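Local structure of 2-phospho-L-lactate guanylyltransferase (Methanosarcina mazei, 2I5E) at residues A[6-11]-A[38-43]; A[103-108]-A[161-166]; A[114-119]-A[127-132]. The protein probably activates (2S)-2-phospholactate with GTP to give (2S)-lactyl-2-diphospho-5'-guanosine, a step in coenzyme F420 biosynthesis. All coordinates share one frame; numbering follows the deposited sequence.

Contact 1: residues A[6-11]-A[38-43]; sequences AVIPYK and QVISSL
Ile8 meets Val39, Ile40 and Leu43, and Ala6 adds a lighter touch on Leu43. The contact lies in the first beta-alpha-beta crossover of this GT-A-type nucleotidyltransferase fold. Strand 5-9 leads into helix 25-45, which runs back along the sheet. Strand 50-55 then pairs parallel to strand 5-9. Strand 6-9 and helix 38-43 are accordingly close to antiparallel, at 172°, with their axes 10.5 Å apart.

The side chain of Ile8 can be followed outward. Its CB leaves the strand toward the helix. CG1 stands beside the backbone N and anti to the carbonyl carbon (chi1 -58°). From there Ile8 CG1 reaches Leu43 CD1 at 3.9 Å. Beyond it, CD1 makes most of the contact. Ile8 CD1 lies 3.6 Å from Ile40 CG1, and these two side chains cross at about a right angle. Ile8 CD1 is also 3.7 Å from Leu43 CD1. Here the two side chains run past one another in opposite senses. A longer approach, 4.2 Å, separates Ile8 CD1 from Val39 CG1. One methyl group is therefore shared by three helix residues spread over little more than one turn.

All the touching residues are buried, and the contact between the segments is wholly apolar. Val51 of strand 50-55 touches both Ile8 and Leu43, while Leu92 and Val94 of strand 91-94 touch Leu43. Ser42 takes no part and hydrogen-bonds through OG to Leu101 O. At the start of the strand segment, Ala6 has only its methyl group to offer. Its CB comes to 4.4 Å from Leu43 CD1, the same methyl that packs on Ile8.

Contact 2: residues A[103-108]-A[161-166]; sequences PEHIKE and EIYDSF
Tyr163 reaches from the loop after strand 160-162 to helix 103-109, where its hydroxyl meets Glu108 and His105. The helix covers one face of the central sheet, and the tyrosine reaches across to it. The tight part is the ring end. The bond to CB points toward the helix, and Tyr163 CG is anti to the backbone N (chi1 -170°). Tyr163 CE1 lies 3.8 Å from Glu108 CB. The buried ring also touches Cys117 and Val119 of strand 116-120.

The hydroxyl is held by Glu108. Tyr163 OH donates to Glu108 OE2 at 2.8 Å. OE2 lies at the ring edge, in the ring plane, but the hydroxyl meets it from above the carboxylate, 52° out of that plane. The two planes stand 82° apart. Glu108 itself is exposed, so this bond marks the solvent side of the contact.

The histidine side is looser. His105 ND1 gives Tyr163 OH a weak hydrogen bond of 3.5 Å, with the hydroxyl at the edge of the imidazole. His105 CE1 also comes within 3.4 Å of Ser165 OG. That serine is committed elsewhere, hydrogen-bonded to Asp164 of the second subunit and to Ala168 N. Asp164 of that subunit also packs on His105, which brings the contact to the dimer interface.

The tyrosine hydroxyl thus accepts weakly from an imidazole and donates to a carboxylate. This order suggests that ND1 carries a proton and that the carboxylate is probably charged.

Contact 3: residues A[114-119]-A[127-132]; sequences KDVCIV and NALFIK
Asn127 and Ala128 both face Val119, forming a classic beta bulge at one end of an antiparallel hairpin. Asn127 N donates to Val119 O at 2.7 Å. Val119 N in turn donates to Ala128 O. The Asn127 side-chain amide turns elsewhere, to Ala168 O and Asp171 OD1. Next to the bulge, Val119 CG2 and Ala128 CB are tight at 3.4 Å.

Further on the pairing is regular. Cys117 and Phe130 form a hydrogen-bonded pair, with Phe130 N to Cys117 O nearly straight at 176°. Their side chains pack with Val119 against Ile109 of helix 103-109. On the other face, Leu129 CD1 is wedged 3.7 Å from both Val116 CG2 and Ile118 CB, toward helix 145-154.

At the far end, Lys132 N donates to Asp115 O at 3.0 Å. The extended Lys132 side chain carries NZ to Thr112 O. An alanine at Lys132 would keep the backbone bond but would probably leave Thr112 O without this mate. The amino group is thus bound by a neutral carbonyl, and the carboxylate of Asp115, not in contact, would probably offset part of its charge.

From the N terminus, strand 5-9 comes first, and contact 1 closes the first loop when helix 25-45 packs back on it. That loop is complete before contact 2 opens at helix 103-109. Contact 2 closes only at 161-166, and the short hairpin of contact 3 lies wholly within this span. No loops cross. All three contacts reach the same mixed sheet. Contact 1 ties an inner strand of the sheet, 5-9, to a covering helix, and contacts 2 and 3 build the side that ends in strand 160-162. Ser42 packs on Pro103, and Leu43 lies against Ile106, joining contacts 1 and 2. Backbone pairing of Ile118 with Glu161 and Tyr163 probably joins contacts 2 and 3.

Contact 1: residues A[6-11]-A[38-43]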
ATOM      1  N   ALA A   6       7.887 -22.007  -7.280  1.00 40.38           N
ATOM      2  CA  ALA A   6       8.025 -20.680  -6.730  1.00 37.14           C
ATOM      3  C   ALA A   6       9.491 -20.481  -6.485  1.00 35.31           C
ATOM      4  O   ALA A   6      10.102 -21.383  -5.918  1.00 34.08           O
ATOM      5  CB  ALA A   6       7.196 -20.487  -5.443  1.00 36.61           C
ATOM      6  N   VAL A   7       9.991 -19.272  -6.845  1.00 32.10           N
ATOM      7  CA  VAL A   7      11.385 -18.816  -6.727  1.00 30.43           C
ATOM      8  C   VAL A   7      11.452 -17.475  -5.951  1.00 30.74           C
ATOM      9  O   VAL A   7      10.554 -16.584  -6.086  1.00 29.46           O
ATOM     10  CB  VAL A   7      12.049 -18.747  -8.139  1.00 29.87           C
ATOM     11  CG1 VAL A   7      11.536 -17.616  -9.024  1.00 27.56           C
ATOM     12  CG2 VAL A   7      13.542 -18.732  -8.114  1.00 30.38           C
ATOM     13  N   ILE A   8      12.460 -17.380  -5.097  1.00 29.40           N
ATOM     14  CA  ILE A   8      12.747 -16.218  -4.262  1.00 31.41           C
ATOM     15  C   ILE A   8      14.179 -15.826  -4.566  1.00 30.99           C
ATOM     16  O   ILE A   8      15.062 -16.534  -4.256  1.00 32.82           O
ATOM     17  CB  ILE A   8      12.674 -16.504  -2.695  1.00 31.89           C
ATOM     18  CG1 ILE A   8      11.292 -17.044  -2.224  1.00 32.47           C
ATOM     19  CG2 ILE A   8      13.051 -15.300  -1.869  1.00 25.39           C
ATOM     20  CD1 ILE A   8      11.426 -17.841  -0.955  1.00 34.38           C
ATOM     21  N   PRO A   9      14.382 -14.729  -5.280  1.00 32.03           N
ATOM     22  CA  PRO A   9      15.696 -14.062  -5.452  1.00 32.62           C
ATOM     23  C   PRO A   9      16.212 -13.562  -4.096  1.00 33.30           C
ATOM     24  O   PRO A   9      15.499 -12.858  -3.361  1.00 35.14           O
ATOM     25  CB  PRO A   9      15.359 -12.885  -6.404  1.00 33.64           C
ATOM     26  CG  PRO A   9      13.840 -12.711  -6.344  1.00 31.19           C
ATOM     27  CD  PRO A   9      13.258 -14.048  -5.959  1.00 29.64           C
ATOM     28  N   TYR A  10      17.400 -13.960  -3.696  1.00 33.79           N
ATOM     29  CA  TYR A  10      17.888 -13.638  -2.349  1.00 33.27           C
ATOM     30  C   TYR A  10      19.428 -13.529  -2.326  1.00 34.84           C
ATOM     31  O   TYR A  10      20.127 -14.381  -2.872  1.00 35.70           O
ATOM     32  CB  TYR A  10      17.460 -14.726  -1.362  1.00 32.97           C
ATOM     33  CG  TYR A  10      17.898 -14.512   0.048  1.00 33.40           C
ATOM     34  CD1 TYR A  10      17.387 -13.422   0.811  1.00 27.88           C
ATOM     35  CD2 TYR A  10      18.829 -15.394   0.664  1.00 32.41           C
ATOM     36  CE1 TYR A  10      17.771 -13.202   2.096  1.00 30.65           C
ATOM     37  CE2 TYR A  10      19.219 -15.170   1.987  1.00 31.50           C
ATOM     38  CZ  TYR A  10      18.660 -14.082   2.690  1.00 32.62           C
ATOM     39  OH  TYR A  10      19.013 -13.829   3.958  1.00 34.90           O
ATOM     40  N   LYS A  11      19.962 -12.509  -1.667  1.00 35.47           N
ATOM     41  CA  LYS A  11      21.405 -12.426  -1.380  1.00 37.45           C
ATOM     42  C   LYS A  11      21.527 -11.825   0.002  1.00 36.90           C
ATOM     43  O   LYS A  11      21.174 -10.642   0.198  1.00 36.56           O
ATOM     44  CB  LYS A  11      22.130 -11.589  -2.481  1.00 36.31           C
ATOM     45  CG  LYS A  11      23.579 -11.038  -2.201  1.00 39.71           C
ATOM     46  CD  LYS A  11      24.224 -10.530  -3.566  1.00 40.05           C
ATOM     47  CE  LYS A  11      25.560  -9.722  -3.574  1.00 40.14           C
ATOM     48  NZ  LYS A  11      26.513 -10.263  -2.628  1.00 42.28           N
ATOM     49  N   GLN A  38      10.226 -16.120   6.806  1.00 36.34           N
ATOM     50  CA  GLN A  38       8.802 -15.863   6.884  1.00 36.57           C
ATOM     51  C   GLN A  38       8.097 -16.003   5.499  1.00 36.05           C
ATOM     52  O   GLN A  38       6.997 -16.572   5.391  1.00 35.98           O
ATOM     53  CB  GLN A  38       8.587 -14.457   7.434  1.00 39.12           C
ATOM     54  CG  GLN A  38       8.920 -14.259   8.965  1.00 44.08           C
ATOM     55  CD  GLN A  38       8.057 -13.197   9.547  1.00 49.35           C
ATOM     56  OE1 GLN A  38       8.462 -12.037   9.713  1.00 52.63           O
ATOM     57  NE2 GLN A  38       6.807 -13.560   9.791  1.00 50.01           N
ATOM     58  N   VAL A  39       8.727 -15.464   4.447  1.00 34.65           N
ATOM     59  CA  VAL A  39       8.249 -15.740   3.035  1.00 33.58           C
ATOM     60  C   VAL A  39       8.195 -17.208   2.654  1.00 33.13           C
ATOM     61  O   VAL A  39       7.155 -17.621   2.117  1.00 33.86           O
ATOM     62  CB  VAL A  39       9.050 -14.961   1.977  1.00 32.84           C
ATOM     63  CG1 VAL A  39       8.549 -15.236   0.571  1.00 31.63           C
ATOM     64  CG2 VAL A  39       9.063 -13.493   2.362  1.00 28.31           C
ATOM     65  N   ILE A  40       9.257 -17.980   2.935  1.00 32.35           N
ATOM     66  CA  ILE A  40       9.234 -19.402   2.671  1.00 33.01           C
ATOM     67  C   ILE A  40       8.134 -20.077   3.528  1.00 34.21           C
ATOM     68  O   ILE A  40       7.357 -20.873   3.036  1.00 34.39           O
ATOM     69  CB  ILE A  40      10.580 -20.147   2.981  1.00 33.41           C
ATOM     70  CG1 ILE A  40      11.736 -19.657   2.114  1.00 35.59           C
ATOM     71  CG2 ILE A  40      10.367 -21.648   2.840  1.00 34.62           C
ATOM     72  CD1 ILE A  40      13.147 -19.822   2.773  1.00 32.73           C
ATOM     73  N   SER A  41       8.004 -19.693   4.771  1.00 36.32           N
ATOM     74  CA  SER A  41       6.855 -20.224   5.533  1.00 39.01           C
ATOM     75  C   SER A  41       5.480 -19.848   4.930  1.00 38.79           C
ATOM     76  O   SER A  41       4.516 -20.667   4.931  1.00 38.52           O
ATOM     77  CB  SER A  41       6.944 -19.762   6.968  1.00 37.84           C
ATOM     78  OG  SER A  41       5.808 -20.325   7.644  1.00 49.24           O
ATOM     79  N   SER A  42       5.337 -18.630   4.373  1.00 38.02           N
ATOM     80  CA  SER A  42       4.040 -18.382   3.704  1.00 36.05           C
ATOM     81  C   SER A  42       3.782 -19.202   2.466  1.00 36.15           C
ATOM     82  O   SER A  42       2.618 -19.583   2.189  1.00 36.81           O
ATOM     83  CB  SER A  42       3.776 -16.927   3.426  1.00 36.36           C
ATOM     84  OG  SER A  42       3.557 -16.297   4.624  1.00 35.65           O
ATOM     85  N   LEU A  43       4.832 -19.467   1.705  1.00 36.09           N
ATOM     86  CA  LEU A  43       4.709 -20.276   0.504  1.00 38.10           C
ATOM     87  C   LEU A  43       4.320 -21.705   0.896  1.00 38.98           C
ATOM     88  O   LEU A  43       3.507 -22.335   0.216  1.00 38.40           O
ATOM     89  CB  LEU A  43       6.005 -20.268  -0.340  1.00 36.75           C
ATOM     90  CG  LEU A  43       6.383 -18.878  -0.854  1.00 36.21           C
ATOM     91  CD1 LEU A  43       7.856 -18.759  -1.399  1.00 28.47           C
ATOM     92  CD2 LEU A  43       5.377 -18.374  -1.890  1.00 37.34           C
TER

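Contact 2: residues A[103-108]-A[161-166]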
ATOM      1  N   PRO A 103      -0.255 -16.604   3.683  1.00 35.58           N
ATOM      2  CA  PRO A 103      -0.598 -17.656   2.752  1.00 34.22           C
ATOM      3  C   PRO A 103      -1.851 -17.352   1.960  1.00 34.28           C
ATOM      4  O   PRO A 103      -1.956 -17.787   0.850  1.00 34.01           O
ATOM      5  CB  PRO A 103      -0.823 -18.861   3.685  1.00 36.44           C
ATOM      6  CG  PRO A 103       0.093 -18.592   4.884  1.00 34.28           C
ATOM      7  CD  PRO A 103      -0.046 -17.115   5.078  1.00 34.93           C
ATOM      8  N   GLU A 104      -2.806 -16.631   2.539  1.00 36.31           N
ATOM      9  CA  GLU A 104      -4.036 -16.257   1.852  1.00 37.44           C
ATOM     10  C   GLU A 104      -3.707 -15.384   0.681  1.00 36.47           C
ATOM     11  O   GLU A 104      -4.329 -15.531  -0.380  1.00 37.02           O
ATOM     12  CB  GLU A 104      -5.068 -15.600   2.791  1.00 36.97           C
ATOM     13  CG  GLU A 104      -6.526 -15.449   2.141  1.00 41.66           C
ATOM     14  CD  GLU A 104      -7.650 -14.745   3.072  1.00 45.92           C
ATOM     15  OE1 GLU A 104      -8.848 -15.218   3.095  1.00 57.41           O
ATOM     16  OE2 GLU A 104      -7.361 -13.734   3.777  1.00 55.42           O
ATOM     17  N   HIS A 105      -2.721 -14.446   0.830  1.00 35.82           N
ATOM     18  CA  HIS A 105      -2.337 -13.608  -0.377  1.00 31.27           C
ATOM     19  C   HIS A 105      -1.763 -14.564  -1.387  1.00 32.34           C
ATOM     20  O   HIS A 105      -2.125 -14.502  -2.519  1.00 32.35           O
ATOM     21  CB  HIS A 105      -1.249 -12.615  -0.052  1.00 28.31           C
ATOM     22  CG  HIS A 105      -1.629 -11.643   0.987  1.00 23.17           C
ATOM     23  ND1 HIS A 105      -2.803 -10.910   0.915  1.00 32.69           N
ATOM     24  CD2 HIS A 105      -1.031 -11.271   2.128  1.00 22.72           C
ATOM     25  CE1 HIS A 105      -2.874 -10.071   1.937  1.00 20.42           C
ATOM     26  NE2 HIS A 105      -1.836 -10.322   2.717  1.00 28.21           N
ATOM     27  N   ILE A 106      -0.832 -15.458  -1.007  1.00 33.54           N
ATOM     28  CA  ILE A 106      -0.240 -16.297  -2.057  1.00 34.05           C
ATOM     29  C   ILE A 106      -1.313 -17.259  -2.779  1.00 35.83           C
ATOM     30  O   ILE A 106      -1.323 -17.444  -4.024  1.00 33.62           O
ATOM     31  CB  ILE A 106       1.221 -16.939  -1.708  1.00 35.18           C
ATOM     32  CG1 ILE A 106       1.269 -18.404  -1.854  1.00 35.33           C
ATOM     33  CG2 ILE A 106       2.077 -16.370  -0.488  1.00 32.23           C
ATOM     34  CD1 ILE A 106       2.370 -18.698  -2.683  1.00 37.75           C
ATOM     35  N   LYS A 107      -2.252 -17.792  -1.980  1.00 35.65           N
ATOM     36  CA  LYS A 107      -3.376 -18.600  -2.555  1.00 38.88           C
ATOM     37  C   LYS A 107      -4.081 -17.771  -3.587  1.00 36.86           C
ATOM     38  O   LYS A 107      -4.232 -18.247  -4.691  1.00 37.52           O
ATOM     39  CB  LYS A 107      -4.374 -19.109  -1.450  1.00 37.92           C
ATOM     40  CG  LYS A 107      -3.767 -20.247  -0.567  1.00 43.70           C
ATOM     41  CD  LYS A 107      -4.440 -20.494   0.816  1.00 44.36           C
ATOM     42  CE  LYS A 107      -5.985 -20.709   0.805  1.00 51.04           C
ATOM     43  NZ  LYS A 107      -6.532 -21.813   1.857  1.00 49.86           N
ATOM     44  N   GLU A 108      -4.450 -16.516  -3.264  1.00 36.98           N
ATOM     45  CA  GLU A 108      -5.192 -15.677  -4.245  1.00 38.92           C
ATOM     46  C   GLU A 108      -4.388 -15.268  -5.429  1.00 38.20           C
ATOM     47  O   GLU A 108      -4.889 -15.263  -6.562  1.00 39.29           O
ATOM     48  CB  GLU A 108      -5.877 -14.427  -3.648  1.00 38.91           C
ATOM     49  CG  GLU A 108      -6.638 -14.684  -2.374  1.00 39.91           C
ATOM     50  CD  GLU A 108      -7.415 -13.455  -1.839  1.00 43.52           C
ATOM     51  OE1 GLU A 108      -8.222 -13.638  -0.905  1.00 50.45           O
ATOM     52  OE2 GLU A 108      -7.193 -12.316  -2.294  1.00 46.71           O
ATOM     53  N   GLU A 161      -3.831  -9.562 -14.125  1.00 36.12           N
ATOM     54  CA  GLU A 161      -4.472  -9.038 -12.994  1.00 35.88           C
ATOM     55  C   GLU A 161      -3.453  -8.262 -12.144  1.00 35.03           C
ATOM     56  O   GLU A 161      -2.393  -8.792 -11.844  1.00 33.45           O
ATOM     57  CB  GLU A 161      -4.923 -10.207 -12.158  1.00 32.92           C
ATOM     58  CG  GLU A 161      -5.975  -9.782 -11.219  1.00 38.19           C
ATOM     59  CD  GLU A 161      -6.316 -10.808 -10.210  1.00 41.71           C
ATOM     60  OE1 GLU A 161      -6.223 -12.014 -10.494  1.00 39.48           O
ATOM     61  OE2 GLU A 161      -6.606 -10.387  -9.078  1.00 50.53           O
ATOM     62  N   ILE A 162      -3.827  -7.039 -11.698  1.00 35.57           N
ATOM     63  CA  ILE A 162      -3.140  -6.268 -10.631  1.00 34.09           C
ATOM     64  C   ILE A 162      -3.735  -6.714  -9.315  1.00 33.75           C
ATOM     65  O   ILE A 162      -4.913  -6.468  -9.064  1.00 34.16           O
ATOM     66  CB  ILE A 162      -3.373  -4.726 -10.734  1.00 35.40           C
ATOM     67  CG1 ILE A 162      -2.946  -4.183 -12.125  1.00 37.08           C
ATOM     68  CG2 ILE A 162      -2.620  -3.966  -9.581  1.00 33.63           C
ATOM     69  CD1 ILE A 162      -1.582  -4.537 -12.462  1.00 41.91           C
ATOM     70  N   TYR A 163      -2.913  -7.332  -8.471  1.00 31.42           N
ATOM     71  CA  TYR A 163      -3.366  -7.770  -7.187  1.00 31.00           C
ATOM     72  C   TYR A 163      -3.266  -6.602  -6.228  1.00 31.19           C
ATOM     73  O   TYR A 163      -2.167  -6.164  -5.980  1.00 33.90           O
ATOM     74  CB  TYR A 163      -2.417  -8.893  -6.654  1.00 30.48           C
ATOM     75  CG  TYR A 163      -2.959  -9.577  -5.417  1.00 28.11           C
ATOM     76  CD1 TYR A 163      -4.103 -10.322  -5.486  1.00 33.66           C
ATOM     77  CD2 TYR A 163      -2.340  -9.453  -4.186  1.00 27.05           C
ATOM     78  CE1 TYR A 163      -4.648 -10.934  -4.363  1.00 31.33           C
ATOM     79  CE2 TYR A 163      -2.868 -10.069  -3.015  1.00 28.83           C
ATOM     80  CZ  TYR A 163      -3.989 -10.820  -3.154  1.00 30.93           C
ATOM     81  OH  TYR A 163      -4.535 -11.422  -2.081  1.00 34.96           O
ATOM     82  N   ASP A 164      -4.368  -6.136  -5.655  1.00 30.31           N
ATOM     83  CA  ASP A 164      -4.403  -4.886  -4.917  1.00 28.53           C
ATOM     84  C   ASP A 164      -4.423  -5.161  -3.430  1.00 29.06           C
ATOM     85  O   ASP A 164      -5.467  -5.251  -2.836  1.00 31.49           O
ATOM     86  CB  ASP A 164      -5.663  -4.088  -5.318  1.00 29.49           C
ATOM     87  CG  ASP A 164      -5.862  -2.858  -4.455  1.00 31.25           C
ATOM     88  OD1 ASP A 164      -4.851  -2.232  -4.031  1.00 35.06           O
ATOM     89  OD2 ASP A 164      -7.014  -2.525  -4.137  1.00 33.21           O
ATOM     90  N   SER A 165      -3.264  -5.250  -2.805  1.00 28.17           N
ATOM     91  CA  SER A 165      -3.141  -5.616  -1.431  1.00 26.97           C
ATOM     92  C   SER A 165      -2.108  -4.657  -0.821  1.00 26.83           C
ATOM     93  O   SER A 165      -0.979  -4.647  -1.262  1.00 27.05           O
ATOM     94  CB  SER A 165      -2.483  -7.015  -1.366  1.00 28.73           C
ATOM     95  OG  SER A 165      -2.217  -7.321  -0.023  1.00 27.89           O
ATOM     96  N   PHE A 166      -2.458  -4.011   0.280  1.00 25.83           N
ATOM     97  CA  PHE A 166      -1.581  -3.201   1.096  1.00 27.81           C
ATOM     98  C   PHE A 166      -0.468  -4.112   1.694  1.00 28.86           C
ATOM     99  O   PHE A 166       0.691  -3.698   1.779  1.00 30.40           O
ATOM    100  CB  PHE A 166      -2.430  -2.528   2.225  1.00 27.16           C
ATOM    101  CG  PHE A 166      -1.711  -1.432   3.036  1.00 29.17           C
ATOM    102  CD1 PHE A 166      -2.017  -0.112   2.864  1.00 33.17           C
ATOM    103  CD2 PHE A 166      -0.750  -1.751   3.986  1.00 34.27           C
ATOM    104  CE1 PHE A 166      -1.398   0.885   3.664  1.00 32.76           C
ATOM    105  CE2 PHE A 166      -0.081  -0.785   4.733  1.00 33.68           C
ATOM    106  CZ  PHE A 166      -0.408   0.515   4.591  1.00 33.23           C
TER

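Contact 3: residues A[114-119]-A[127-132]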
ATOM      1  N   LYS A 114      -6.394 -14.541 -14.735  1.00 42.67           N
ATOM      2  CA  LYS A 114      -5.586 -14.006 -15.869  1.00 42.26           C
ATOM      3  C   LYS A 114      -4.309 -14.814 -16.153  1.00 40.70           C
ATOM      4  O   LYS A 114      -3.914 -15.656 -15.353  1.00 40.62           O
ATOM      5  CB  LYS A 114      -5.183 -12.519 -15.693  1.00 42.23           C
ATOM      6  CG  LYS A 114      -6.361 -11.543 -15.473  1.00 44.20           C
ATOM      7  CD  LYS A 114      -7.292 -11.582 -16.681  1.00 48.01           C
ATOM      8  CE  LYS A 114      -8.667 -10.994 -16.386  1.00 51.56           C
ATOM      9  NZ  LYS A 114      -8.813  -9.731 -17.156  1.00 56.62           N
ATOM     10  N   ASP A 115      -3.656 -14.482 -17.261  1.00 39.61           N
ATOM     11  CA  ASP A 115      -2.389 -15.044 -17.649  1.00 38.72           C
ATOM     12  C   ASP A 115      -1.236 -14.688 -16.730  1.00 38.81           C
ATOM     13  O   ASP A 115      -0.314 -15.527 -16.530  1.00 38.72           O
ATOM     14  CB  ASP A 115      -2.057 -14.556 -19.025  1.00 38.68           C
ATOM     15  CG  ASP A 115      -2.974 -15.133 -20.071  1.00 41.99           C
ATOM     16  OD1 ASP A 115      -3.607 -16.193 -19.841  1.00 44.97           O
ATOM     17  OD2 ASP A 115      -3.090 -14.483 -21.112  1.00 47.98           O
ATOM     18  N   VAL A 116      -1.219 -13.434 -16.241  1.00 37.38           N
ATOM     19  CA  VAL A 116      -0.220 -13.024 -15.209  1.00 36.30           C
ATOM     20  C   VAL A 116      -0.848 -12.331 -14.045  1.00 37.01           C
ATOM     21  O   VAL A 116      -1.913 -11.712 -14.182  1.00 35.31           O
ATOM     22  CB  VAL A 116       1.138 -12.460 -15.775  1.00 38.86           C
ATOM     23  CG1 VAL A 116       1.231 -12.457 -17.334  1.00 34.88           C
ATOM     24  CG2 VAL A 116       1.707 -11.180 -15.039  1.00 33.35           C
ATOM     25  N   CYS A 117      -0.350 -12.584 -12.833  1.00 35.80           N
ATOM     26  CA  CYS A 117      -0.812 -11.716 -11.745  1.00 33.80           C
ATOM     27  C   CYS A 117       0.364 -10.962 -11.213  1.00 34.66           C
ATOM     28  O   CYS A 117       1.464 -11.509 -10.979  1.00 30.60           O
ATOM     29  CB  CYS A 117      -1.502 -12.476 -10.654  1.00 34.47           C
ATOM     30  SG  CYS A 117      -2.168 -11.471  -9.347  1.00 35.60           S
ATOM     31  N   ILE A 118       0.133  -9.662 -11.059  1.00 33.23           N
ATOM     32  CA  ILE A 118       1.144  -8.825 -10.541  1.00 33.19           C
ATOM     33  C   ILE A 118       0.774  -7.952  -9.332  1.00 30.49           C
ATOM     34  O   ILE A 118      -0.304  -7.282  -9.313  1.00 31.48           O
ATOM     35  CB  ILE A 118       1.831  -8.143 -11.654  1.00 33.41           C
ATOM     36  CG1 ILE A 118       2.621  -6.941 -11.161  1.00 37.41           C
ATOM     37  CG2 ILE A 118       0.887  -7.844 -12.797  1.00 40.05           C
ATOM     38  CD1 ILE A 118       3.390  -6.399 -12.224  1.00 28.96           C
ATOM     39  N   VAL A 119       1.638  -8.058  -8.322  1.00 29.49           N
ATOM     40  CA  VAL A 119       1.649  -7.287  -7.085  1.00 28.60           C
ATOM     41  C   VAL A 119       2.681  -6.125  -7.071  1.00 28.13           C
ATOM     42  O   VAL A 119       3.920  -6.370  -7.106  1.00 27.84           O
ATOM     43  CB  VAL A 119       2.004  -8.228  -5.896  1.00 31.10           C
ATOM     44  CG1 VAL A 119       1.676  -7.576  -4.551  1.00 28.71           C
ATOM     45  CG2 VAL A 119       1.229  -9.534  -6.097  1.00 31.48           C
ATOM     46  N   ASN A 127       6.525  -6.797  -6.510  1.00 28.04           N
ATOM     47  CA  ASN A 127       6.795  -7.565  -5.291  1.00 28.27           C
ATOM     48  C   ASN A 127       6.544  -9.067  -5.478  1.00 28.06           C
ATOM     49  O   ASN A 127       7.174  -9.875  -4.815  1.00 27.62           O
ATOM     50  CB  ASN A 127       5.945  -7.017  -4.099  1.00 27.59           C
ATOM     51  CG  ASN A 127       6.628  -5.802  -3.420  1.00 30.91           C
ATOM     52  OD1 ASN A 127       7.782  -5.476  -3.716  1.00 28.49           O
ATOM     53  ND2 ASN A 127       5.933  -5.166  -2.526  1.00 29.28           N
ATOM     54  N   ALA A 128       5.650  -9.432  -6.418  1.00 27.21           N
ATOM     55  CA  ALA A 128       5.303 -10.819  -6.654  1.00 26.33           C
ATOM     56  C   ALA A 128       4.796 -10.826  -8.091  1.00 28.70           C
ATOM     57  O   ALA A 128       4.174  -9.882  -8.544  1.00 26.99           O
ATOM     58  CB  ALA A 128       4.138 -11.260  -5.634  1.00 25.51           C
ATOM     59  N   LEU A 129       5.137 -11.895  -8.812  1.00 29.44           N
ATOM     60  CA  LEU A 129       4.758 -12.051 -10.189  1.00 30.40           C
ATOM     61  C   LEU A 129       4.383 -13.536 -10.374  1.00 30.51           C
ATOM     62  O   LEU A 129       5.214 -14.419 -10.100  1.00 28.94           O
ATOM     63  CB  LEU A 129       5.953 -11.690 -11.067  1.00 30.42           C
ATOM     64  CG  LEU A 129       5.783 -11.332 -12.552  1.00 33.25           C
ATOM     65  CD1 LEU A 129       4.581 -10.344 -12.807  1.00 31.06           C
ATOM     66  CD2 LEU A 129       7.115 -10.748 -12.980  1.00 28.15           C
ATOM     67  N   PHE A 130       3.143 -13.782 -10.794  1.00 29.13           N
ATOM     68  CA  PHE A 130       2.637 -15.087 -11.182  1.00 30.45           C
ATOM     69  C   PHE A 130       2.414 -15.119 -12.706  1.00 32.24           C
ATOM     70  O   PHE A 130       1.603 -14.381 -13.248  1.00 31.65           O
ATOM     71  CB  PHE A 130       1.370 -15.529 -10.365  1.00 30.66           C
ATOM     72  CG  PHE A 130       0.926 -16.966 -10.652  1.00 32.49           C
ATOM     73  CD1 PHE A 130       1.705 -18.064 -10.272  1.00 38.39           C
ATOM     74  CD2 PHE A 130      -0.239 -17.213 -11.412  1.00 40.91           C
ATOM     75  CE1 PHE A 130       1.329 -19.391 -10.595  1.00 38.58           C
ATOM     76  CE2 PHE A 130      -0.651 -18.509 -11.738  1.00 39.84           C
ATOM     77  CZ  PHE A 130       0.120 -19.591 -11.325  1.00 38.34           C
ATOM     78  N   ILE A 131       3.197 -15.973 -13.364  1.00 32.24           N
ATOM     79  CA  ILE A 131       3.236 -16.127 -14.764  1.00 33.43           C
ATOM     80  C   ILE A 131       2.777 -17.560 -15.139  1.00 35.55           C
ATOM     81  O   ILE A 131       3.502 -18.487 -14.887  1.00 37.08           O
ATOM     82  CB  ILE A 131       4.707 -15.905 -15.220  1.00 33.47           C
ATOM     83  CG1 ILE A 131       5.228 -14.497 -14.717  1.00 31.41           C
ATOM     84  CG2 ILE A 131       4.850 -16.158 -16.721  1.00 30.43           C
ATOM     85  CD1 ILE A 131       6.683 -14.568 -14.120  1.00 27.49           C
ATOM     86  N   LYS A 132       1.595 -17.720 -15.737  1.00 37.51           N
ATOM     87  CA  LYS A 132       1.071 -19.038 -16.148  1.00 37.95           C
ATOM     88  C   LYS A 132       1.850 -19.586 -17.333  1.00 38.89           C
ATOM     89  O   LYS A 132       2.031 -20.770 -17.424  1.00 41.16           O
ATOM     90  CB  LYS A 132      -0.384 -18.915 -16.580  1.00 37.63           C
ATOM     91  CG  LYS A 132      -1.337 -18.793 -15.443  1.00 39.42           C
ATOM     92  CD  LYS A 132      -2.789 -18.787 -15.870  1.00 33.68           C
ATOM     93  CE  LYS A 132      -3.603 -18.304 -14.676  1.00 37.83           C
ATOM     94  NZ  LYS A 132      -4.955 -18.143 -15.220  1.00 36.31           N
TER